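Local coordinates for protein cytosolic phospholipase A2 delta (Homo sapiens, PDB 5IZ5) that hydrolyses the sn-2 ester of glycerophospholipids in a calcium-dependent manner, with a preference for linoleic acid at that position, at residues F288-E293 against P666-D671; A296-R301 against C357-S362. The protein carries 3 engineered substitutions. One frame throughout, in Å; residues are numbered along the deposited sequence.

Contact 1 of 2, residues F288-E293 against P666-D671. With SO4 (sulfate ion), chain N.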
# COMPACT_ATOMS: atom_id res chain seq x y z
N PHE B 288 1.72 -10.72 -12.65
CA PHE B 288 2.53 -9.53 -12.94
C PHE B 288 2.22 -8.88 -14.27
O PHE B 288 3.05 -8.18 -14.84
CB PHE B 288 4.01 -9.88 -12.86
CG PHE B 288 4.48 -10.09 -11.47
CD1 PHE B 288 4.87 -9.01 -10.70
CD2 PHE B 288 4.50 -11.36 -10.92
CE1 PHE B 288 5.30 -9.19 -9.41
CE2 PHE B 288 4.92 -11.55 -9.63
CZ PHE B 288 5.33 -10.46 -8.87
N ASN B 289 1.03 -9.11 -14.79
CA ASN B 289 0.63 -8.42 -15.98
C ASN B 289 -0.65 -7.72 -15.66
O ASN B 289 -1.18 -7.83 -14.55
CB ASN B 289 0.56 -9.38 -17.16
CG ASN B 289 1.94 -9.67 -17.75
OD1 ASN B 289 2.54 -8.82 -18.41
ND2 ASN B 289 2.44 -10.86 -17.49
N LEU B 290 -1.12 -6.95 -16.62
CA LEU B 290 -2.27 -6.11 -16.41
C LEU B 290 -3.50 -7.00 -16.28
O LEU B 290 -3.54 -8.08 -16.86
CB LEU B 290 -2.41 -5.13 -17.56
CG LEU B 290 -1.19 -4.23 -17.80
CD1 LEU B 290 -1.46 -3.29 -18.96
CD2 LEU B 290 -0.80 -3.44 -16.55
N CYS B 291 -4.47 -6.57 -15.49
CA CYS B 291 -5.67 -7.35 -15.28
C CYS B 291 -6.59 -7.22 -16.48
O CYS B 291 -6.46 -6.28 -17.28
CB CYS B 291 -6.40 -6.91 -14.01
SG CYS B 291 -7.13 -5.26 -14.12
N ALA B 292 -7.52 -8.17 -16.60
CA ALA B 292 -8.43 -8.24 -17.74
C ALA B 292 -9.14 -6.91 -17.97
O ALA B 292 -9.23 -6.45 -19.11
CB ALA B 292 -9.45 -9.35 -17.53
N GLU B 293 -9.63 -6.29 -16.90
CA GLU B 293 -10.34 -5.02 -17.00
C GLU B 293 -9.47 -3.89 -17.58
O GLU B 293 -9.95 -3.08 -18.37
CB GLU B 293 -10.90 -4.60 -15.65
CG GLU B 293 -12.05 -5.47 -15.14
CD GLU B 293 -13.43 -5.04 -15.64
OE1 GLU B 293 -13.57 -3.97 -16.28
OE2 GLU B 293 -14.39 -5.78 -15.36
N PRO B 666 4.83 -3.63 -15.35
CA PRO B 666 4.93 -4.44 -16.57
C PRO B 666 3.62 -4.46 -17.37
O PRO B 666 2.54 -4.58 -16.80
CB PRO B 666 5.26 -5.84 -16.05
CG PRO B 666 5.95 -5.60 -14.75
CD PRO B 666 5.30 -4.38 -14.16
N GLY B 667 3.73 -4.34 -18.69
CA GLY B 667 2.57 -4.35 -19.56
C GLY B 667 2.12 -2.97 -20.01
O GLY B 667 1.49 -2.85 -21.06
N ARG B 668 2.45 -1.93 -19.25
CA ARG B 668 1.97 -0.59 -19.58
C ARG B 668 2.68 0.05 -20.79
O ARG B 668 2.05 0.77 -21.56
CB ARG B 668 2.03 0.33 -18.35
CG ARG B 668 1.11 -0.15 -17.22
CD ARG B 668 0.37 0.99 -16.54
NE ARG B 668 -0.73 0.47 -15.73
CZ ARG B 668 -0.74 0.39 -14.40
NH1 ARG B 668 0.28 0.83 -13.67
NH2 ARG B 668 -1.81 -0.12 -13.78
N ARG B 669 3.97 -0.22 -20.94
CA ARG B 669 4.73 0.16 -22.15
C ARG B 669 4.57 1.62 -22.55
O ARG B 669 4.13 1.90 -23.67
CB ARG B 669 4.31 -0.68 -23.36
CG ARG B 669 5.14 -1.92 -23.70
CD ARG B 669 4.51 -3.18 -23.15
NE ARG B 669 5.08 -4.36 -23.80
CZ ARG B 669 4.57 -5.59 -23.73
NH1 ARG B 669 3.47 -5.84 -23.02
NH2 ARG B 669 5.17 -6.59 -24.38
N LEU B 670 4.92 2.54 -21.68
CA LEU B 670 4.78 3.95 -22.01
C LEU B 670 5.80 4.40 -23.04
O LEU B 670 6.99 4.06 -22.96
CB LEU B 670 4.82 4.85 -20.77
CG LEU B 670 3.39 4.93 -20.22
CD1 LEU B 670 3.19 3.93 -19.09
CD2 LEU B 670 3.04 6.34 -19.81
N ASP B 671 5.31 5.16 -24.02
CA ASP B 671 6.12 5.73 -25.08
C ASP B 671 6.44 7.18 -24.79
O ASP B 671 7.56 7.63 -25.02
CB ASP B 671 5.39 5.61 -26.42
CG ASP B 671 5.12 4.17 -26.79
OD1 ASP B 671 6.09 3.40 -26.90
OD2 ASP B 671 3.93 3.80 -26.96
S SO4 N . 6.82 -4.94 -20.29
O1 SO4 N . 6.56 -3.48 -20.38
O2 SO4 N . 7.87 -5.31 -21.26
O3 SO4 N . 7.31 -5.26 -18.93
O4 SO4 N . 5.59 -5.70 -20.59
O HOH W 1 1.08 -6.91 -18.81

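Contact 2 of 2, residues A296-R301 against C357-S362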
# COMPACT_ATOMS: atom_id res chain seq x y z
N ALA B 296 -8.95 -4.63 -21.34
CA ALA B 296 -10.17 -4.25 -22.04
C ALA B 296 -10.26 -2.73 -22.16
O ALA B 296 -10.62 -2.21 -23.21
CB ALA B 296 -11.39 -4.80 -21.33
N PHE B 297 -9.93 -2.03 -21.08
CA PHE B 297 -9.93 -0.57 -21.13
C PHE B 297 -8.98 -0.06 -22.22
O PHE B 297 -9.30 0.90 -22.92
CB PHE B 297 -9.54 0.04 -19.78
CG PHE B 297 -9.14 1.49 -19.87
CD1 PHE B 297 -10.11 2.48 -19.89
CD2 PHE B 297 -7.81 1.85 -19.99
CE1 PHE B 297 -9.76 3.81 -20.00
CE2 PHE B 297 -7.45 3.18 -20.10
CZ PHE B 297 -8.42 4.16 -20.10
N LEU B 298 -7.81 -0.67 -22.34
CA LEU B 298 -6.82 -0.21 -23.30
C LEU B 298 -7.35 -0.28 -24.73
O LEU B 298 -7.15 0.67 -25.50
CB LEU B 298 -5.52 -1.01 -23.18
CG LEU B 298 -4.69 -0.71 -21.93
CD1 LEU B 298 -3.51 -1.66 -21.85
CD2 LEU B 298 -4.21 0.74 -21.90
N SER B 299 -8.01 -1.38 -25.07
CA SER B 299 -8.64 -1.52 -26.39
C SER B 299 -9.66 -0.41 -26.63
O SER B 299 -9.66 0.21 -27.68
CB SER B 299 -9.27 -2.91 -26.58
OG SER B 299 -10.44 -3.10 -25.79
N ARG B 300 -10.49 -0.14 -25.63
CA ARG B 300 -11.45 0.95 -25.71
C ARG B 300 -10.76 2.31 -25.84
O ARG B 300 -11.11 3.11 -26.71
CB ARG B 300 -12.38 0.92 -24.49
CG ARG B 300 -13.36 -0.24 -24.52
CD ARG B 300 -14.41 -0.24 -23.41
NE ARG B 300 -13.94 0.22 -22.09
CZ ARG B 300 -13.58 -0.58 -21.08
NH1 ARG B 300 -13.58 -1.90 -21.21
NH2 ARG B 300 -13.19 -0.04 -19.93
N ARG B 301 -9.76 2.56 -25.00
CA ARG B 301 -9.10 3.87 -24.97
C ARG B 301 -8.31 4.14 -26.25
O ARG B 301 -8.30 5.27 -26.73
CB ARG B 301 -8.18 3.98 -23.74
CG ARG B 301 -7.53 5.34 -23.54
CD ARG B 301 -8.56 6.44 -23.37
NE ARG B 301 -7.95 7.75 -23.15
CZ ARG B 301 -8.62 8.89 -23.06
NH1 ARG B 301 -9.95 8.91 -23.16
NH2 ARG B 301 -7.97 10.02 -22.86
N CYS B 357 -5.57 12.06 -26.32
CA CYS B 357 -4.42 11.22 -26.67
C CYS B 357 -3.77 10.54 -25.47
O CYS B 357 -2.84 9.74 -25.64
CB CYS B 357 -3.37 12.06 -27.41
SG CYS B 357 -3.97 12.91 -28.89
N VAL B 358 -4.24 10.82 -24.25
CA VAL B 358 -3.61 10.30 -23.03
C VAL B 358 -4.27 9.00 -22.58
O VAL B 358 -5.48 8.94 -22.42
CB VAL B 358 -3.69 11.33 -21.89
CG1 VAL B 358 -3.05 10.78 -20.62
CG2 VAL B 358 -3.03 12.63 -22.30
N THR B 359 -3.45 7.97 -22.36
CA THR B 359 -3.94 6.68 -21.88
C THR B 359 -3.94 6.58 -20.35
O THR B 359 -4.93 6.16 -19.75
CB THR B 359 -3.13 5.52 -22.49
OG1 THR B 359 -3.35 5.47 -23.90
CG2 THR B 359 -3.54 4.17 -21.88
N TYR B 360 -2.83 7.00 -19.73
CA TYR B 360 -2.65 6.87 -18.28
C TYR B 360 -2.49 8.21 -17.59
O TYR B 360 -1.91 9.15 -18.14
CB TYR B 360 -1.43 6.01 -17.99
CG TYR B 360 -1.57 4.56 -18.39
CD1 TYR B 360 -2.50 3.74 -17.77
CD2 TYR B 360 -0.75 4.00 -19.36
CE1 TYR B 360 -2.62 2.40 -18.12
CE2 TYR B 360 -0.85 2.67 -19.72
CZ TYR B 360 -1.79 1.87 -19.09
OH TYR B 360 -1.90 0.54 -19.42
N PHE B 361 -2.98 8.29 -16.35
CA PHE B 361 -2.95 9.53 -15.58
C PHE B 361 -2.61 9.16 -14.13
O PHE B 361 -3.46 8.68 -13.39
CB PHE B 361 -4.31 10.24 -15.72
CG PHE B 361 -4.43 11.57 -15.01
CD1 PHE B 361 -3.36 12.18 -14.37
CD2 PHE B 361 -5.66 12.22 -15.02
CE1 PHE B 361 -3.53 13.40 -13.73
CE2 PHE B 361 -5.82 13.44 -14.38
CZ PHE B 361 -4.75 14.03 -13.74
N SER B 362 -1.34 9.36 -13.75
CA SER B 362 -0.86 9.03 -12.40
C SER B 362 -0.63 10.28 -11.55
O SER B 362 -0.28 11.35 -12.06
CB SER B 362 0.42 8.20 -12.46
OG SER B 362 1.54 8.99 -12.82

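Contact 1 of 2, residues F288-E293 against P666-D671
In the catalytic PLA2c region, the loop that leads into helix 292-313 lays F288, N289 and L290 against P666, G667 and R668, part of the loop running into strand 672-676. No direct hydrogen bond crosses between the two segments, and L290 carries most of the packing. Its CG, anti to the carbonyl carbon (chi1 -57°), comes closest to P666 O; beyond it one methyl meets each of two successive carbonyls. L290 CD2 sits 3.5 Å from P666 O, while L290 CD1 lies 3.6 Å from G667 O. The same CD2 also touches R668 CG at 3.9 Å, where the two side chains cross obliquely. Two residues before L290 in the chain, the proline ring meets backbone: P666 CB is 3.4 Å from F288 O.

A water adds a polar bridge, accepting from L290 N at 3.1 Å and donating a weak bond to P666 O; its placement close to N289 OD1 is doubtfully short. At G667, whose positive phi (101°) suits a glycine, the backbone N makes two weak hydrogen bonds to a sulfate, probably from the crystallisation liquor. Sulfate O4 also lies 3.1 Å above the guanidinium plane of R669, offset toward its rim.

The guanidinium of R668 is held from beyond the contact: NE forms a salt bridge with E294, and NH1 one with E486. Among the neighbouring elements, F288 and P666 rest on D624 of helix 623-628, and L290 and R668 pack on Y360 of strand 360-363.

Contact 2 of 2, residues A296-R301 against C357-S362
R301, L298 and F297 of helix 292-313 face V358, T359 and Y360, where the chain enters strand 360-363 of the mixed sheet in the alpha/beta catalytic domain. The strand pairs in parallel with 327-331 and 463-471, and helix 292-313 packs on residues V358 to Y360.

The polar part is a side-on grip by R301 on one carbonyl. Its CG is anti to the backbone N (chi1 -175°), and the chain bends at chi2. NE reaches V358 O at 2.8 Å and NH2 reaches V358 O at 2.7 Å, with that oxygen close to the guanidinium plane. NH2 comes in within the carbonyl plane, whereas NE is tilted 27° from it. The remaining nitrogen, NH1, bonds to G459 O, tying the guanidinium to a second backbone carbonyl. Y360 OH hydrogen-bonds to E294.

Separately, the ring edge of F297 meets a carbonyl oxygen near the ring plane, with CE2 3.9 Å from T359 O.

The apolar part centres on L298, which crosses T359 and Y360 at about a right angle. L298 CD2 brushes Y360 OH and packs tightly on T359 CG2, at 3.5 Å, while T359 CG2 in turn sits 3.7 Å above the centre of the Y360 ring.

From the N terminus, the chain passes through 288-293 into helix 292-313, whose next turns supply 296-301. Contact 2 closes first, when the chain comes back 56 residues later at 357-362. Contact 1 closes a much longer excursion of 373 residues, ending at 666-671, and therefore encloses contact 2. The loop leading into helix 292-313 is thus tied to the loop before strand 672-676, and the first turns of the helix to strand 360-363; both strands flank 327-331. The contacts also touch: R668 CD lies 3.5 Å from Y360 CZ, and L290 CD1 lies 3.9 Å from L298 CD1. E294, between the segments 288-293 and 296-301, is the polar partner they share.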